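Local coordinates for protein hydroxylase (Rhodococcus sp., PDB 2OR0) that probably acts as a flavin-dependent hydroxylase of the acyl-CoA dehydrogenase fold, using reduced flavin and molecular oxygen to oxidise a substrate not yet identified, at residues L57-P68 with S95-P106; E108-E119 with Y222-V230. One frame throughout, in Å; residues are numbered along the deposited sequence.

In the fold
From the N terminus, the chain leaves helix 51-60 through residues 61-68, makes helix 78-91 and comes back along helix 93-102, where interaction 1, a buried contact, closes a mostly helical loop. It runs straight on through helix 105-109 into interaction 2, whose second partner, 222-230, arrives only after about a hundred residues rich in strand. The two contacts therefore stand in series, sharing helix 105-109, with centres about 18 Å apart, and they meet where Pro-68 CG packs on Ala-110 CB at 3.8 Å. Interaction 1 ties N-terminal helices together; interaction 2 ties the end of that helical part to the edge of the beta domain.

Interaction 1 (L57-P68 with S95-P106); sequences LRDSGAIRLLQP and SGWVTGIVGVHP
Leu-57 lays its methyls against Ser-95 and Thr-99 where two helices of the N-terminal helical domain, as in acyl-CoA dehydrogenases, pack together. Helix 51-60 ends there in a Schellman motif at Gly-61, and the chain then runs along helix 93-102. Aliphatic side chains do most of the touching, against one another and against oxygens. Leu-57 CD2 comes 3.6 Å from Thr-99 OG1, while Thr-99 CG2, trans to its own backbone N, meets Ala-62 CB at 3.9 Å. Ile-63 spans from Thr-99 to Gly-103: CG1, anti to the carbonyl carbon (chi1 -51°), carries CD1 over Thr-99 CA to Gly-103 N, and CG2 meets Val-102 CG1 at 4.0 Å. Pro-106 CG touches Ile-63 O at 3.5 Å and, not far round, Gln-67 OE1; Leu-66 CD1 lies against Gly-103 O. Tyr-71 O and Asn-125 O hold Gln-67 NE2.

No direct hydrogen bond crosses. The Thr-99 hydroxyl donates back to Ser-95 O at 2.8 Å, on the opposite face of that carbonyl from Thr-99 N, fixing the side chain's rotation. An alanine at Thr-99 is likely to open a gap beside Leu-57 and Ala-62 and cost Ser-95 O one of its two donors. One water bridges the backbones, donating to Ile-63 O and Gly-103 O, both bonds modelled so short that its position is doubtful, and accepting from Leu-66 N at 2.9 Å.

Interaction 2 (E108-E119 with Y222-V230); sequences ELAFADPQVQEE and YRTLNAAKV
Glu-119 and Arg-223 form the salt bridge of this contact: Arg-223 NE gives its hydrogen to Glu-119 OE1 at 2.8 Å, with an N-H...O angle of 151°. The oxygen is met on its syn side and lies near the guanidinium plane, although carboxylate and guanidinium planes are turned 67° apart. The arginine chain, extended from CG to NE, brings NE up to the acid, the two side chains crossing at about a right angle. Glu-119 also sits at the edge of the Tyr-222 ring, but its modelled approach to the hydroxyl is too short to be trusted. A water joins the backbones, accepting from Asp-113 N and donating to Tyr-222 O and, at 2.8 Å, to Thr-224 O. Asp-113 caps helix 114-121, its OD1 taking Gln-115 N through the anti lone pair, while its CB rests against Tyr-222 O.

Around this polar end, the Gln-115 amide stacks flat on one face of the Tyr-222 ring, the planes 2° apart and OE1 3.5 Å above the centre. Val-116 CG2 packs on Arg-223 CG at 3.8 Å. Beyond the water, Leu-225 sets CD1 against Ala-112 CB and CD2 against Phe-111 O. Val-230 CG1 comes to the edge of the Phe-111 ring, 4.3 Å from Phe-111 CE1. Glu-108 lies across Val-230, with OE2 3.6 Å from Val-230 CG2; that oxygen is hydrogen-bonded to His-184, on the strand that pairs with 224-226. The arrangement is a domain junction, consistent with the acyl-CoA dehydrogenase fold, in which the last helices of the N-terminal helical domain lean on an edge strand of the central beta domain.

Interaction 1 (L57-P68 with S95-P106)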
loop_
_atom_site.group_PDB
_atom_site.type_symbol
_atom_site.label_atom_id
_atom_site.label_comp_id
_atom_site.label_asym_id
_atom_site.label_seq_id
_atom_site.Cartn_x
_atom_site.Cartn_y
_atom_site.Cartn_z
ATOM N N LEU A 57 10.646 -6.771 9.584
ATOM C CA LEU A 57 10.266 -6.696 8.173
ATOM C C LEU A 57 11.460 -6.722 7.230
ATOM O O LEU A 57 11.402 -7.370 6.185
ATOM C CB LEU A 57 9.446 -5.428 7.866
ATOM C CG LEU A 57 8.134 -5.210 8.610
ATOM C CD1 LEU A 57 7.627 -3.807 8.287
ATOM C CD2 LEU A 57 7.097 -6.291 8.242
ATOM N N ARG A 58 12.515 -5.979 7.573
ATOM C CA ARG A 58 13.684 -5.888 6.707
ATOM C C ARG A 58 14.330 -7.263 6.554
ATOM O O ARG A 58 14.596 -7.693 5.445
ATOM C CB ARG A 58 14.714 -4.885 7.245
ATOM C CG ARG A 58 15.722 -4.401 6.184
ATOM C CD ARG A 58 16.668 -3.362 6.769
ATOM N NE ARG A 58 15.946 -2.226 7.361
ATOM C CZ ARG A 58 15.751 -1.048 6.763
ATOM N NH1 ARG A 58 16.234 -0.803 5.554
ATOM N NH2 ARG A 58 15.087 -0.091 7.388
ATOM N N ASP A 59 14.553 -7.936 7.679
ATOM C CA ASP A 59 15.182 -9.261 7.710
ATOM C C ASP A 59 14.358 -10.368 7.060
ATOM O O ASP A 59 14.918 -11.365 6.602
ATOM C CB ASP A 59 15.477 -9.679 9.155
ATOM C CG ASP A 59 16.496 -8.773 9.832
ATOM O OD1 ASP A 59 17.218 -8.026 9.129
ATOM O OD2 ASP A 59 16.574 -8.817 11.079
ATOM N N SER A 60 13.034 -10.220 7.047
ATOM C CA SER A 60 12.145 -11.244 6.471
ATOM C C SER A 60 12.216 -11.250 4.958
ATOM O O SER A 60 11.757 -12.203 4.316
ATOM C CB SER A 60 10.698 -10.979 6.885
ATOM O OG SER A 60 10.122 -9.957 6.054
ATOM N N GLY A 61 12.783 -10.184 4.384
ATOM C CA GLY A 61 12.786 -9.986 2.941
ATOM C C GLY A 61 11.484 -9.442 2.361
ATOM O O GLY A 61 11.331 -9.381 1.146
ATOM N N ALA A 62 10.534 -9.049 3.206
ATOM C CA ALA A 62 9.238 -8.544 2.698
ATOM C C ALA A 62 9.310 -7.390 1.687
ATOM O O ALA A 62 8.526 -7.347 0.735
ATOM C CB ALA A 62 8.311 -8.174 3.846
ATOM N N ILE A 63 10.225 -6.447 1.890
ATOM C CA ILE A 63 10.326 -5.301 0.986
ATOM C C ILE A 63 10.998 -5.680 -0.343
ATOM O O ILE A 63 10.825 -4.992 -1.350
ATOM C CB ILE A 63 11.035 -4.110 1.678
ATOM C CG1 ILE A 63 10.381 -3.822 3.044
ATOM C CG2 ILE A 63 11.118 -2.871 0.758
ATOM C CD1 ILE A 63 8.896 -3.487 2.998
ATOM N N ARG A 64 11.725 -6.798 -0.357
ATOM C CA ARG A 64 12.354 -7.292 -1.580
ATOM C C ARG A 64 11.455 -8.165 -2.473
ATOM O O ARG A 64 11.882 -8.633 -3.556
ATOM C CB ARG A 64 13.638 -8.026 -1.215
ATOM C CG ARG A 64 14.755 -7.042 -0.850
ATOM C CD ARG A 64 16.070 -7.738 -0.623
ATOM N NE ARG A 64 15.955 -8.732 0.434
ATOM C CZ ARG A 64 16.993 -9.313 1.022
ATOM N NH1 ARG A 64 18.240 -8.980 0.653
ATOM N NH2 ARG A 64 16.785 -10.222 1.982
ATOM N N LEU A 65 10.211 -8.359 -2.036
ATOM C CA LEU A 65 9.221 -9.144 -2.784
ATOM C C LEU A 65 9.139 -8.811 -4.272
ATOM O O LEU A 65 9.141 -9.715 -5.112
ATOM C CB LEU A 65 7.827 -9.046 -2.140
ATOM C CG LEU A 65 7.597 -9.840 -0.842
ATOM C CD1 LEU A 65 6.310 -9.383 -0.146
ATOM C CD2 LEU A 65 7.569 -11.334 -1.109
ATOM N N LEU A 66 9.084 -7.523 -4.597
ATOM C CA LEU A 66 8.908 -7.082 -5.972
ATOM C C LEU A 66 10.183 -6.431 -6.521
ATOM O O LEU A 66 10.148 -5.751 -7.541
ATOM C CB LEU A 66 7.736 -6.103 -6.073
ATOM C CG LEU A 66 6.362 -6.559 -5.551
ATOM C CD1 LEU A 66 5.413 -5.369 -5.531
ATOM C CD2 LEU A 66 5.782 -7.748 -6.378
ATOM N N GLN A 67 11.293 -6.634 -5.820
ATOM C CA GLN A 67 12.588 -6.070 -6.200
ATOM C C GLN A 67 13.250 -6.934 -7.304
ATOM O O GLN A 67 13.049 -8.152 -7.316
ATOM C CB GLN A 67 13.466 -6.030 -4.958
ATOM C CG GLN A 67 14.706 -5.156 -5.046
ATOM C CD GLN A 67 15.139 -4.672 -3.679
ATOM O OE1 GLN A 67 14.306 -4.219 -2.877
ATOM N NE2 GLN A 67 16.442 -4.762 -3.391
ATOM N N PRO A 68 14.003 -6.307 -8.242
ATOM C CA PRO A 68 14.788 -7.100 -9.235
ATOM C C PRO A 68 15.753 -8.088 -8.579
ATOM O O PRO A 68 16.314 -7.797 -7.518
ATOM C CB PRO A 68 15.578 -6.032 -10.018
ATOM C CG PRO A 68 14.784 -4.769 -9.853
ATOM C CD PRO A 68 14.142 -4.853 -8.468
ATOM N N SER A 95 2.784 -2.481 10.341
ATOM C CA SER A 95 3.776 -3.229 9.582
ATOM C C SER A 95 3.211 -3.651 8.238
ATOM O O SER A 95 3.921 -3.630 7.241
ATOM C CB SER A 95 4.211 -4.479 10.354
ATOM O OG SER A 95 4.747 -4.103 11.608
ATOM N N GLY A 96 1.938 -4.073 8.228
ATOM C CA GLY A 96 1.302 -4.530 7.009
ATOM C C GLY A 96 1.205 -3.406 6.003
ATOM O O GLY A 96 1.457 -3.598 4.811
ATOM N N TRP A 97 0.805 -2.234 6.496
ATOM C CA TRP A 97 0.657 -1.042 5.674
ATOM C C TRP A 97 2.004 -0.615 5.088
ATOM O O TRP A 97 2.095 -0.268 3.896
ATOM C CB TRP A 97 0.059 0.095 6.507
ATOM C CG TRP A 97 -0.147 1.364 5.715
ATOM C CD1 TRP A 97 0.737 2.405 5.599
ATOM C CD2 TRP A 97 -1.288 1.714 4.911
ATOM N NE1 TRP A 97 0.199 3.393 4.793
ATOM C CE2 TRP A 97 -1.033 2.994 4.352
ATOM C CE3 TRP A 97 -2.509 1.085 4.626
ATOM C CZ2 TRP A 97 -1.950 3.653 3.508
ATOM C CZ3 TRP A 97 -3.430 1.746 3.788
ATOM C CH2 TRP A 97 -3.142 3.012 3.246
ATOM N N VAL A 98 3.041 -0.636 5.917
ATOM C CA VAL A 98 4.371 -0.188 5.470
ATOM C C VAL A 98 4.920 -1.149 4.381
ATOM O O VAL A 98 5.477 -0.714 3.356
ATOM C CB VAL A 98 5.337 -0.018 6.667
ATOM C CG1 VAL A 98 6.790 0.017 6.198
ATOM C CG2 VAL A 98 4.984 1.252 7.466
ATOM N N THR A 99 4.674 -2.439 4.573
ATOM C CA THR A 99 5.045 -3.477 3.577
ATOM C C THR A 99 4.374 -3.271 2.232
ATOM O O THR A 99 5.030 -3.344 1.193
ATOM C CB THR A 99 4.731 -4.881 4.087
ATOM O OG1 THR A 99 5.349 -5.067 5.357
ATOM C CG2 THR A 99 5.266 -5.926 3.124
ATOM N N GLY A 100 3.073 -2.997 2.250
ATOM C CA GLY A 100 2.342 -2.686 1.036
ATOM C C GLY A 100 2.654 -1.390 0.310
ATOM O O GLY A 100 2.328 -1.270 -0.866
ATOM N N ILE A 101 3.253 -0.413 1.001
ATOM C CA ILE A 101 3.603 0.892 0.415
ATOM C C ILE A 101 5.083 0.918 0.040
ATOM O O ILE A 101 5.430 1.139 -1.108
ATOM C CB ILE A 101 3.341 2.085 1.428
ATOM C CG1 ILE A 101 1.869 2.185 1.810
ATOM C CG2 ILE A 101 3.834 3.425 0.861
ATOM C CD1 ILE A 101 1.081 3.278 1.064
ATOM N N VAL A 102 5.942 0.737 1.033
ATOM C CA VAL A 102 7.382 0.734 0.837
ATOM C C VAL A 102 7.739 -0.434 -0.117
ATOM O O VAL A 102 8.598 -0.280 -0.986
ATOM C CB VAL A 102 8.140 0.650 2.180
ATOM C CG1 VAL A 102 9.649 0.620 1.982
ATOM C CG2 VAL A 102 7.794 1.846 3.078
ATOM N N GLY A 103 7.002 -1.555 0.006
ATOM C CA GLY A 103 7.151 -2.717 -0.868
ATOM C C GLY A 103 6.840 -2.553 -2.340
ATOM O O GLY A 103 7.277 -3.367 -3.157
ATOM N N VAL A 104 6.078 -1.526 -2.697
ATOM C CA VAL A 104 5.775 -1.268 -4.088
ATOM C C VAL A 104 6.853 -0.422 -4.803
ATOM O O VAL A 104 6.971 -0.440 -6.045
ATOM C CB VAL A 104 4.362 -0.630 -4.214
ATOM C CG1 VAL A 104 4.189 0.098 -5.529
ATOM C CG2 VAL A 104 3.311 -1.731 -4.105
ATOM N N HIS A 105 7.620 0.337 -4.022
ATOM C CA HIS A 105 8.620 1.242 -4.600
ATOM C C HIS A 105 9.705 0.518 -5.443
ATOM O O HIS A 105 10.057 1.033 -6.509
ATOM C CB HIS A 105 9.213 2.170 -3.534
ATOM C CG HIS A 105 8.183 3.018 -2.840
ATOM N ND1 HIS A 105 8.205 3.257 -1.486
ATOM C CD2 HIS A 105 7.078 3.643 -3.310
ATOM C CE1 HIS A 105 7.171 4.010 -1.152
ATOM N NE2 HIS A 105 6.468 4.253 -2.241
ATOM N N PRO A 106 10.200 -0.668 -4.986
ATOM C CA PRO A 106 11.147 -1.451 -5.788
ATOM C C PRO A 106 10.554 -1.878 -7.117
ATOM O O PRO A 106 11.284 -2.034 -8.097
ATOM C CB PRO A 106 11.401 -2.688 -4.927
ATOM C CG PRO A 106 11.157 -2.229 -3.534
ATOM C CD PRO A 106 9.952 -1.340 -3.692
HETATM O O HOH W 1 8.757 -5.269 -2.764
#

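Interaction 2 (E108-E119 with Y222-V230)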
loop_
_atom_site.group_PDB
_atom_site.type_symbol
_atom_site.label_atom_id
_atom_site.label_comp_id
_atom_site.label_asym_id
_atom_site.label_seq_id
_atom_site.Cartn_x
_atom_site.Cartn_y
_atom_site.Cartn_z
ATOM N N GLU A 108 8.452 -0.089 -9.065
ATOM C CA GLU A 108 8.566 1.015 -10.006
ATOM C C GLU A 108 10.050 1.325 -10.338
ATOM O O GLU A 108 10.376 1.586 -11.480
ATOM C CB GLU A 108 7.863 2.278 -9.517
ATOM C CG GLU A 108 7.928 3.405 -10.554
ATOM C CD GLU A 108 7.119 4.630 -10.181
ATOM O OE1 GLU A 108 6.354 4.575 -9.195
ATOM O OE2 GLU A 108 7.241 5.655 -10.874
ATOM N N LEU A 109 10.927 1.276 -9.340
ATOM C CA LEU A 109 12.331 1.569 -9.566
ATOM C C LEU A 109 12.922 0.576 -10.568
ATOM O O LEU A 109 13.914 0.874 -11.223
ATOM C CB LEU A 109 13.115 1.479 -8.276
ATOM C CG LEU A 109 14.419 2.290 -8.276
ATOM C CD1 LEU A 109 14.136 3.821 -8.252
ATOM C CD2 LEU A 109 15.312 1.854 -7.120
ATOM N N ALA A 110 12.315 -0.607 -10.667
ATOM C CA ALA A 110 12.800 -1.645 -11.566
ATOM C C ALA A 110 12.872 -1.110 -12.966
ATOM O O ALA A 110 13.756 -1.500 -13.710
ATOM C CB ALA A 110 11.926 -2.892 -11.517
ATOM N N PHE A 111 11.957 -0.209 -13.316
ATOM C CA PHE A 111 11.994 0.427 -14.629
ATOM C C PHE A 111 12.410 1.905 -14.604
ATOM O O PHE A 111 12.167 2.643 -15.565
ATOM C CB PHE A 111 10.712 0.184 -15.467
ATOM C CG PHE A 111 9.411 0.598 -14.797
ATOM C CD1 PHE A 111 8.880 1.887 -14.989
ATOM C CD2 PHE A 111 8.688 -0.315 -14.029
ATOM C CE1 PHE A 111 7.681 2.260 -14.431
ATOM C CE2 PHE A 111 7.466 0.054 -13.433
ATOM C CZ PHE A 111 6.964 1.346 -13.635
ATOM N N ALA A 112 13.033 2.318 -13.503
ATOM C CA ALA A 112 13.757 3.601 -13.468
ATOM C C ALA A 112 15.170 3.393 -14.061
ATOM O O ALA A 112 15.638 2.247 -14.202
ATOM C CB ALA A 112 13.847 4.150 -12.036
ATOM N N ASP A 113 15.836 4.501 -14.395
ATOM C CA ASP A 113 17.206 4.470 -14.918
ATOM C C ASP A 113 18.107 3.541 -14.138
ATOM O O ASP A 113 18.146 3.590 -12.897
ATOM C CB ASP A 113 17.818 5.869 -14.938
ATOM C CG ASP A 113 19.039 5.958 -15.841
ATOM O OD1 ASP A 113 20.116 5.489 -15.421
ATOM O OD2 ASP A 113 18.903 6.502 -16.962
ATOM N N PRO A 114 18.860 2.685 -14.860
ATOM C CA PRO A 114 19.753 1.763 -14.152
ATOM C C PRO A 114 20.698 2.464 -13.168
ATOM O O PRO A 114 21.113 1.860 -12.183
ATOM C CB PRO A 114 20.536 1.060 -15.288
ATOM C CG PRO A 114 19.657 1.159 -16.481
ATOM C CD PRO A 114 18.897 2.497 -16.328
ATOM N N GLN A 115 21.030 3.725 -13.421
ATOM C CA GLN A 115 21.940 4.422 -12.513
ATOM C C GLN A 115 21.356 4.669 -11.106
ATOM O O GLN A 115 22.077 4.575 -10.103
ATOM C CB GLN A 115 22.454 5.724 -13.126
ATOM C CG GLN A 115 23.621 6.341 -12.352
ATOM C CD GLN A 115 24.146 7.618 -12.995
ATOM O OE1 GLN A 115 23.713 8.010 -14.082
ATOM N NE2 GLN A 115 25.078 8.278 -12.315
ATOM N N VAL A 116 20.064 4.995 -11.033
ATOM C CA VAL A 116 19.463 5.266 -9.728
ATOM C C VAL A 116 19.245 3.960 -8.944
ATOM O O VAL A 116 19.373 3.935 -7.713
ATOM C CB VAL A 116 18.215 6.192 -9.834
ATOM C CG1 VAL A 116 17.082 5.532 -10.602
ATOM C CG2 VAL A 116 17.758 6.702 -8.433
ATOM N N GLN A 117 18.965 2.868 -9.665
ATOM C CA GLN A 117 18.787 1.564 -9.021
ATOM C C GLN A 117 20.093 1.173 -8.332
ATOM O O GLN A 117 20.087 0.622 -7.230
ATOM C CB GLN A 117 18.385 0.476 -10.037
ATOM C CG GLN A 117 17.191 0.799 -10.932
ATOM C CD GLN A 117 16.709 -0.415 -11.715
ATOM O OE1 GLN A 117 16.736 -1.541 -11.210
ATOM N NE2 GLN A 117 16.259 -0.195 -12.939
ATOM N N GLU A 118 21.210 1.476 -8.997
ATOM C CA GLU A 118 22.548 1.200 -8.477
ATOM C C GLU A 118 22.844 2.114 -7.283
ATOM O O GLU A 118 23.373 1.667 -6.263
ATOM C CB GLU A 118 23.580 1.368 -9.617
ATOM C CG GLU A 118 25.049 1.041 -9.285
ATOM C CD GLU A 118 25.258 -0.330 -8.610
ATOM O OE1 GLU A 118 24.567 -1.312 -8.972
ATOM O OE2 GLU A 118 26.141 -0.423 -7.719
ATOM N N GLU A 119 22.476 3.387 -7.384
ATOM C CA GLU A 119 22.640 4.309 -6.247
ATOM C C GLU A 119 21.890 3.842 -4.989
ATOM O O GLU A 119 22.425 3.885 -3.868
ATOM C CB GLU A 119 22.187 5.719 -6.633
ATOM C CG GLU A 119 23.167 6.446 -7.538
ATOM C CD GLU A 119 22.623 7.764 -8.053
ATOM O OE1 GLU A 119 21.392 7.981 -8.015
ATOM O OE2 GLU A 119 23.437 8.590 -8.507
ATOM N N TYR A 222 18.181 11.614 -14.603
ATOM C CA TYR A 222 18.180 10.154 -14.488
ATOM C C TYR A 222 17.490 9.634 -13.204
ATOM O O TYR A 222 17.255 8.424 -13.071
ATOM C CB TYR A 222 19.607 9.584 -14.627
ATOM C CG TYR A 222 20.496 9.726 -13.399
ATOM C CD1 TYR A 222 20.445 8.798 -12.374
ATOM C CD2 TYR A 222 21.414 10.788 -13.290
ATOM C CE1 TYR A 222 21.244 8.928 -11.249
ATOM C CE2 TYR A 222 22.221 10.923 -12.179
ATOM C CZ TYR A 222 22.140 9.992 -11.166
ATOM O OH TYR A 222 22.933 10.131 -10.055
ATOM N N ARG A 223 17.180 10.553 -12.282
ATOM C CA ARG A 223 16.457 10.236 -11.037
ATOM C C ARG A 223 14.983 10.601 -11.111
ATOM O O ARG A 223 14.316 10.739 -10.089
ATOM C CB ARG A 223 17.099 10.936 -9.838
ATOM C CG ARG A 223 18.380 10.282 -9.381
ATOM C CD ARG A 223 18.857 10.967 -8.152
ATOM N NE ARG A 223 20.182 10.538 -7.739
ATOM C CZ ARG A 223 20.917 11.181 -6.826
ATOM N NH1 ARG A 223 20.452 12.293 -6.241
ATOM N NH2 ARG A 223 22.118 10.710 -6.491
ATOM N N THR A 224 14.473 10.749 -12.325
ATOM C CA THR A 224 13.081 11.074 -12.537
ATOM C C THR A 224 12.437 10.097 -13.524
ATOM O O THR A 224 13.138 9.455 -14.324
ATOM C CB THR A 224 12.880 12.539 -13.032
ATOM O OG1 THR A 224 13.124 12.631 -14.432
ATOM C CG2 THR A 224 13.797 13.515 -12.311
ATOM N N LEU A 225 11.118 9.970 -13.431
ATOM C CA LEU A 225 10.298 9.385 -14.481
ATOM C C LEU A 225 9.157 10.343 -14.755
ATOM O O LEU A 225 8.714 11.067 -13.863
ATOM C CB LEU A 225 9.731 8.021 -14.067
ATOM C CG LEU A 225 10.751 6.892 -13.852
ATOM C CD1 LEU A 225 10.177 5.667 -13.103
ATOM C CD2 LEU A 225 11.423 6.470 -15.205
ATOM N N ASN A 226 8.701 10.361 -15.996
ATOM C CA ASN A 226 7.514 11.073 -16.368
ATOM C C ASN A 226 6.287 10.294 -15.812
ATOM O O ASN A 226 6.075 9.123 -16.176
ATOM C CB ASN A 226 7.511 11.167 -17.894
ATOM C CG ASN A 226 6.306 11.826 -18.449
ATOM O OD1 ASN A 226 5.219 11.814 -17.854
ATOM N ND2 ASN A 226 6.470 12.415 -19.629
ATOM N N ALA A 227 5.495 10.933 -14.942
ATOM C CA ALA A 227 4.360 10.260 -14.269
ATOM C C ALA A 227 3.288 9.747 -15.219
ATOM O O ALA A 227 2.708 8.703 -14.955
ATOM C CB ALA A 227 3.711 11.157 -13.199
ATOM N N ALA A 228 3.003 10.485 -16.292
ATOM C CA ALA A 228 2.018 10.022 -17.282
ATOM C C ALA A 228 2.490 8.769 -18.042
ATOM O O ALA A 228 1.691 7.881 -18.342
ATOM C CB ALA A 228 1.633 11.131 -18.252
ATOM N N LYS A 229 3.792 8.696 -18.325
ATOM C CA LYS A 229 4.379 7.509 -18.937
ATOM C C LYS A 229 4.388 6.311 -17.983
ATOM O O LYS A 229 4.291 5.177 -18.418
ATOM C CB LYS A 229 5.812 7.806 -19.413
ATOM C CG LYS A 229 5.877 8.790 -20.604
ATOM C CD LYS A 229 7.325 8.855 -21.157
ATOM C CE LYS A 229 7.362 9.626 -22.469
ATOM N NZ LYS A 229 8.772 9.752 -22.941
ATOM N N VAL A 230 4.531 6.567 -16.685
ATOM C CA VAL A 230 4.464 5.500 -15.692
ATOM C C VAL A 230 3.044 4.904 -15.710
ATOM O O VAL A 230 2.876 3.681 -15.827
ATOM C CB VAL A 230 4.829 6.013 -14.287
ATOM C CG1 VAL A 230 4.530 4.966 -13.222
ATOM C CG2 VAL A 230 6.291 6.460 -14.238
HETATM O O HOH W 2 14.753 7.243 -13.788
#